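PDB 3H5T: transcriptional regulator, LacI family from Corynebacterium glutamicum, which activates transcription of the inositol phosphate synthase gene ino1 in an inositol-dependent way by binding a palindromic promoter motif, and plays a role in regulating cell wall biogenesis. Local coordinates for residues I194-R198 with T275-L279; V242-E246 with E261-H266; L269-L273 with L298-G302. One frame throughout, in Å; residues are numbered along the deposited sequence.

Contact 1: residues I194-R198 with T275-L279; sequences ILSIR and TVDAL
The C-terminal end of a parallel strand meets the loop and first helical turn that follow its neighbour. I194 to S196 run extended, with phi/psi near -125/140 at I194 and L195. Residues 275-279 leave strand 271-274, turn at T275 (-82/-18), extend at V276 (-150/140) and enter helix 277-289, with V276 at the N-cap position. The CA atoms come nearest at S196 and T275, 5.2 Å apart.

L195 carries the main-chain link: T275 N donates to L195 O at 3.1 Å, with an N-H...O angle of 144°. L195 CB also packs on L279 CD1 at 3.8 Å. S196 points its CA-to-CB bond away overall, yet with chi1 m its OG reaches T275 OG1, also m, for a 3.0 Å hydrogen bond. Either hydroxyl could be the donor. L279 (m, t) pushes CD1 against the S196 backbone, 3.4 Å from S196 N. I197 (p, t) spans two partners: I197 CG2 lies 4.1 Å from L279 CG, and I197 CD1 lies 4.5 Å from V276 CG2. R198 turns off; it forms a salt bridge with E77 and a cation-pi contact with W248.

Such strand-to-helix turns at the C-terminal edge of a mainly parallel sheet are characteristic of the alpha/beta subdomains of the LacI and periplasmic binding protein fold. Helix 221-235 packs against S196 and T275, helix 252-265 against L195 and L279, and strands 244-247 and 271-274 flank strand 192-197.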
# COMPACT_ATOMS: atom_id res chain seq x y z
N ILE A 194 0.09 -5.03 20.75
CA ILE A 194 -0.20 -4.51 19.41
C ILE A 194 0.88 -3.52 18.98
O ILE A 194 1.40 -2.77 19.80
CB ILE A 194 -1.56 -3.79 19.38
CG1 ILE A 194 -2.69 -4.80 19.66
CG2 ILE A 194 -1.78 -3.14 18.03
CD1 ILE A 194 -4.08 -4.19 19.73
N LEU A 195 1.23 -3.54 17.70
CA LEU A 195 2.24 -2.62 17.15
C LEU A 195 1.63 -1.85 15.99
O LEU A 195 0.90 -2.42 15.17
CB LEU A 195 3.47 -3.39 16.66
CG LEU A 195 4.36 -3.99 17.75
CD1 LEU A 195 5.53 -4.75 17.13
CD2 LEU A 195 4.87 -2.88 18.64
N SER A 196 1.93 -0.56 15.91
CA SER A 196 1.40 0.30 14.85
C SER A 196 2.40 1.29 14.32
O SER A 196 3.43 1.55 14.95
CB SER A 196 0.20 1.10 15.36
OG SER A 196 -0.96 0.29 15.46
N ILE A 197 2.10 1.85 13.15
CA ILE A 197 2.94 2.89 12.59
C ILE A 197 2.23 4.22 12.89
O ILE A 197 1.26 4.23 13.64
CB ILE A 197 3.21 2.67 11.06
CG1 ILE A 197 1.91 2.41 10.30
CG2 ILE A 197 4.16 1.49 10.88
CD1 ILE A 197 2.13 2.37 8.81
N ARG A 198 2.70 5.32 12.31
CA ARG A 198 2.13 6.65 12.60
C ARG A 198 0.63 6.77 12.85
O ARG A 198 -0.19 6.47 11.98
CB ARG A 198 2.53 7.64 11.52
CG ARG A 198 2.42 9.10 11.95
CD ARG A 198 3.01 10.02 10.90
NE ARG A 198 4.32 9.55 10.46
CZ ARG A 198 4.65 9.34 9.19
NH1 ARG A 198 3.77 9.55 8.23
NH2 ARG A 198 5.86 8.89 8.88
N THR A 275 -0.10 -3.99 12.75
CA THR A 275 -0.98 -3.27 11.86
C THR A 275 -0.46 -3.31 10.42
O THR A 275 -1.22 -3.06 9.46
CB THR A 275 -1.10 -1.81 12.32
OG1 THR A 275 -1.94 -1.75 13.49
CG2 THR A 275 -1.67 -0.94 11.24
N VAL A 276 0.81 -3.64 10.27
CA VAL A 276 1.43 -3.70 8.95
C VAL A 276 2.56 -4.75 8.91
O VAL A 276 3.31 -4.87 9.88
CB VAL A 276 1.96 -2.28 8.57
CG1 VAL A 276 3.47 -2.29 8.38
CG2 VAL A 276 1.26 -1.79 7.34
N ASP A 277 2.67 -5.50 7.81
CA ASP A 277 3.70 -6.54 7.68
C ASP A 277 5.10 -6.08 8.11
O ASP A 277 5.84 -6.83 8.75
CB ASP A 277 3.81 -7.06 6.25
CG ASP A 277 2.69 -8.02 5.87
OD1 ASP A 277 1.90 -8.41 6.76
OD2 ASP A 277 2.62 -8.39 4.68
N ALA A 278 5.45 -4.85 7.74
CA ALA A 278 6.77 -4.31 8.07
C ALA A 278 7.05 -4.48 9.55
O ALA A 278 8.15 -4.88 9.93
CB ALA A 278 6.83 -2.83 7.70
N LEU A 279 6.06 -4.17 10.38
CA LEU A 279 6.19 -4.28 11.82
C LEU A 279 6.43 -5.73 12.25
O LEU A 279 7.20 -5.99 13.18
CB LEU A 279 4.95 -3.73 12.52
CG LEU A 279 4.77 -2.22 12.58
CD1 LEU A 279 3.40 -1.91 13.15
CD2 LEU A 279 5.85 -1.58 13.43

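Contact 2: residues V242-E246 with E261-H266; sequences VPIME and ELLETH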
# COMPACT_ATOMS: atom_id res chain seq x y z
N VAL A 242 -3.96 -4.63 27.24
CA VAL A 242 -3.25 -4.84 25.98
C VAL A 242 -2.37 -3.65 25.60
O VAL A 242 -2.86 -2.63 25.11
CB VAL A 242 -4.24 -5.11 24.83
CG1 VAL A 242 -3.47 -5.41 23.55
CG2 VAL A 242 -5.17 -6.26 25.18
N PRO A 243 -1.06 -3.78 25.80
CA PRO A 243 -0.11 -2.70 25.47
C PRO A 243 -0.07 -2.40 23.97
O PRO A 243 -0.18 -3.30 23.14
CB PRO A 243 1.21 -3.25 26.00
CG PRO A 243 1.06 -4.72 25.78
CD PRO A 243 -0.34 -4.99 26.24
N ILE A 244 0.08 -1.12 23.64
CA ILE A 244 0.12 -0.67 22.25
C ILE A 244 1.29 0.27 21.99
O ILE A 244 1.32 1.38 22.51
CB ILE A 244 -1.20 0.06 21.88
CG1 ILE A 244 -2.37 -0.91 22.00
CG2 ILE A 244 -1.11 0.64 20.48
CD1 ILE A 244 -3.73 -0.26 21.85
N MET A 245 2.26 -0.17 21.19
CA MET A 245 3.40 0.68 20.88
C MET A 245 3.42 1.08 19.41
O MET A 245 2.88 0.39 18.55
CB MET A 245 4.71 -0.02 21.26
CG MET A 245 4.87 -0.20 22.78
SD MET A 245 6.58 -0.12 23.32
CE MET A 245 6.33 -0.16 25.08
N GLU A 246 4.07 2.21 19.13
CA GLU A 246 4.14 2.73 17.77
C GLU A 246 5.51 3.30 17.39
O GLU A 246 6.32 3.61 18.26
CB GLU A 246 3.07 3.82 17.61
CG GLU A 246 3.55 5.16 17.03
CD GLU A 246 2.46 6.23 17.02
OE1 GLU A 246 1.73 6.36 18.03
OE2 GLU A 246 2.35 6.96 16.02
N GLU A 261 11.46 -2.85 22.33
CA GLU A 261 10.89 -2.18 23.50
C GLU A 261 9.64 -2.86 24.06
O GLU A 261 9.50 -3.02 25.27
CB GLU A 261 10.57 -0.72 23.17
CG GLU A 261 10.59 0.17 24.39
CD GLU A 261 9.89 1.49 24.17
OE1 GLU A 261 10.22 2.19 23.19
OE2 GLU A 261 9.00 1.81 24.98
N LEU A 262 8.73 -3.25 23.18
CA LEU A 262 7.48 -3.89 23.58
C LEU A 262 7.68 -5.26 24.23
O LEU A 262 7.05 -5.57 25.25
CB LEU A 262 6.56 -4.05 22.36
CG LEU A 262 5.24 -4.77 22.59
CD1 LEU A 262 4.31 -3.86 23.37
CD2 LEU A 262 4.62 -5.15 21.26
N LEU A 263 8.53 -6.08 23.63
CA LEU A 263 8.80 -7.42 24.13
C LEU A 263 9.73 -7.39 25.33
O LEU A 263 9.72 -8.31 26.15
CB LEU A 263 9.40 -8.28 23.02
CG LEU A 263 8.49 -8.42 21.79
CD1 LEU A 263 9.20 -9.25 20.72
CD2 LEU A 263 7.17 -9.06 22.20
N GLU A 264 10.54 -6.34 25.41
CA GLU A 264 11.48 -6.16 26.50
C GLU A 264 10.71 -5.60 27.70
O GLU A 264 11.04 -5.89 28.85
CB GLU A 264 12.58 -5.18 26.06
CG GLU A 264 13.99 -5.59 26.42
CD GLU A 264 15.02 -4.78 25.67
OE1 GLU A 264 14.92 -3.54 25.66
OE2 GLU A 264 15.95 -5.39 25.10
N THR A 265 9.69 -4.80 27.42
CA THR A 265 8.86 -4.19 28.44
C THR A 265 7.77 -5.13 28.97
O THR A 265 7.44 -5.11 30.16
CB THR A 265 8.20 -2.91 27.90
OG1 THR A 265 9.23 -1.97 27.54
CG2 THR A 265 7.29 -2.28 28.94
N HIS A 266 7.22 -5.95 28.09
CA HIS A 266 6.19 -6.91 28.47
C HIS A 266 6.66 -8.31 28.04
O HIS A 266 6.20 -8.85 27.03
CB HIS A 266 4.85 -6.57 27.80
CG HIS A 266 4.38 -5.17 28.07
ND1 HIS A 266 4.86 -4.07 27.37
CD2 HIS A 266 3.48 -4.68 28.95
CE1 HIS A 266 4.27 -2.98 27.81
NE2 HIS A 266 3.43 -3.32 28.77
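This is helix-on-sheet packing, partly buried, between strand 244-247 and the C-terminal end of helix 252-265. It is built from side chains. The strand and helix segments run roughly antiparallel, at 148°, with their axes 9.6 Å apart at closest approach. M245 and P243 point toward the helix, whereas I244 points away, and its side chain touches V225 and M229 of helix 221-235.

M245 is central. Its CG packs on L262 CD1 at 3.7 Å. Its methyl ends among E261, T265 and H266, with M245 CE 3.3 Å from E261 OE2 and 4.2 Å from T265 OG1. L262 CD1 also lies 4.1 Å from P243 CB.

H266, just past the helix, closes the other end. P243 CB sits over one face of its ring, 3.7 Å from the centroid and 20° off the normal, a CH-pi contact. M245 CE lies at the ring edge, 4.4 Å from H266 CE1. The ring is also tethered to its own helix by a weak bond from H266 ND1 to L262 O, at 3.4 Å. T265 OG1 donates to E261 O at 2.5 Å.

Strand 244-247 leads into helix 252-265 and then strand 271-274, so the contact belongs to a beta-alpha-beta crossover, the repeating unit of the Rossmann-like subdomains in LacI-family regulators.

Contact 3: residues L269-L273 with L298-G302; sequences LTAVL and LSLTG
Two neighbouring parallel strands pair here, the two strands of a beta-alpha-beta unit joined by helix 277-289. The short strand segments diverge by only 9°, with their axes 4.6 Å apart.

The register pairs A271 with S299, V272 with L300 and L273 with T301, at CA-CA distances from 4.4 to 4.9 Å. A271, L273, S299 and T301 point to one face, where A271, L273 and T301 meet helix 178-186 and S299 meets H189. V272 and L300 point to the other. Backbone angles are extended, but T270 (-105/-17) kinks just before its strand.

Three hydrogen bonds join the backbones. S299 N donates to T270 O at 3.1 Å and 173°. V272 N donates to S299 O at 2.7 Å and 155°. T301 N donates to V272 O at 3.2 Å and 155°. On the side of strand 192-197, A271 and L273 each form a backbone hydrogen bond with G193, and L273 O accepts from L195 N. The backbone of T270 pairs with K191, and that of T301 also with C274. T270 OG1 is hydrogen-bonded to H189 ND1, S299 OG to V357 O, and L300 O to T356 OG1.

Two CA-H...O contacts add to the ladder: A271 CA to S299 O at 2.9 Å, and L300 CA to V272 O at 3.2 Å. L298 (t, m) folds its end back over the first strand, leaving L298 CD1 3.9 Å from V272 CG2.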
# COMPACT_ATOMS: atom_id res chain seq x y z
N LEU A 269 4.12 -11.40 27.24
CA LEU A 269 3.29 -11.51 26.04
C LEU A 269 3.53 -12.80 25.27
O LEU A 269 4.67 -13.24 25.09
CB LEU A 269 3.51 -10.30 25.11
CG LEU A 269 3.04 -8.91 25.56
CD1 LEU A 269 3.46 -7.89 24.52
CD2 LEU A 269 1.53 -8.88 25.74
N THR A 270 2.44 -13.40 24.80
CA THR A 270 2.53 -14.65 24.05
C THR A 270 2.30 -14.41 22.56
O THR A 270 2.64 -15.27 21.73
CB THR A 270 1.49 -15.67 24.56
OG1 THR A 270 0.17 -15.18 24.33
CG2 THR A 270 1.68 -15.92 26.05
N ALA A 271 1.72 -13.26 22.22
CA ALA A 271 1.44 -12.93 20.82
C ALA A 271 1.50 -11.43 20.56
O ALA A 271 1.26 -10.63 21.47
CB ALA A 271 0.08 -13.47 20.42
N VAL A 272 1.82 -11.07 19.32
CA VAL A 272 1.89 -9.66 18.93
C VAL A 272 1.18 -9.45 17.60
O VAL A 272 1.57 -10.04 16.58
CB VAL A 272 3.36 -9.19 18.78
CG1 VAL A 272 3.41 -7.84 18.06
CG2 VAL A 272 4.02 -9.09 20.15
N LEU A 273 0.14 -8.63 17.60
CA LEU A 273 -0.60 -8.33 16.37
C LEU A 273 -0.10 -7.01 15.80
O LEU A 273 -0.15 -5.98 16.46
CB LEU A 273 -2.11 -8.24 16.64
CG LEU A 273 -2.97 -7.86 15.44
CD1 LEU A 273 -4.34 -8.47 15.55
CD2 LEU A 273 -3.06 -6.34 15.32
N LEU A 298 6.94 -16.83 20.18
CA LEU A 298 5.94 -15.77 20.06
C LEU A 298 5.08 -15.93 18.80
O LEU A 298 5.59 -16.26 17.73
CB LEU A 298 6.67 -14.42 20.04
CG LEU A 298 5.98 -13.08 20.35
CD1 LEU A 298 4.95 -12.76 19.30
CD2 LEU A 298 5.36 -13.15 21.74
N SER A 299 3.78 -15.70 18.93
CA SER A 299 2.88 -15.78 17.78
C SER A 299 2.66 -14.36 17.28
O SER A 299 2.35 -13.46 18.07
CB SER A 299 1.54 -16.40 18.18
OG SER A 299 1.68 -17.77 18.49
N LEU A 300 2.83 -14.13 15.98
CA LEU A 300 2.64 -12.79 15.44
C LEU A 300 1.82 -12.79 14.16
O LEU A 300 1.84 -13.75 13.39
CB LEU A 300 4.00 -12.12 15.21
CG LEU A 300 4.86 -12.50 14.01
CD1 LEU A 300 4.22 -11.93 12.77
CD2 LEU A 300 6.26 -11.92 14.14
N THR A 301 1.10 -11.70 13.93
CA THR A 301 0.27 -11.55 12.75
C THR A 301 0.67 -10.27 12.02
O THR A 301 1.20 -9.34 12.62
CB THR A 301 -1.22 -11.47 13.13
OG1 THR A 301 -1.58 -12.62 13.91
CG2 THR A 301 -2.08 -11.46 11.89
N GLY A 302 0.43 -10.24 10.71
CA GLY A 302 0.76 -9.07 9.93
C GLY A 302 -0.44 -8.58 9.16
O GLY A 302 -1.55 -9.05 9.38

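How the contacts relate
All three contacts belong to one subdomain with a mainly parallel sheet. Contacts 1 and 3 are buried; contact 2 is partly buried, with T265 exposed. Strand 192-197 lies between strands 244-247 and 271-274: S196 N is hydrogen-bonded to M245 O at 3.0 Å, and L195 N to L273 O at 3.1 Å. Helix 277-289, entered in contact 1, connects the strands of contact 3. Contact 3 relies on a backbone ladder, contact 1 mixes one backbone bond and one hydroxyl pair with apolar packing, and contact 2 uses side-chain packing. L262 of contact 2 also touches L195, L269 and V272, so its helix bridges all three.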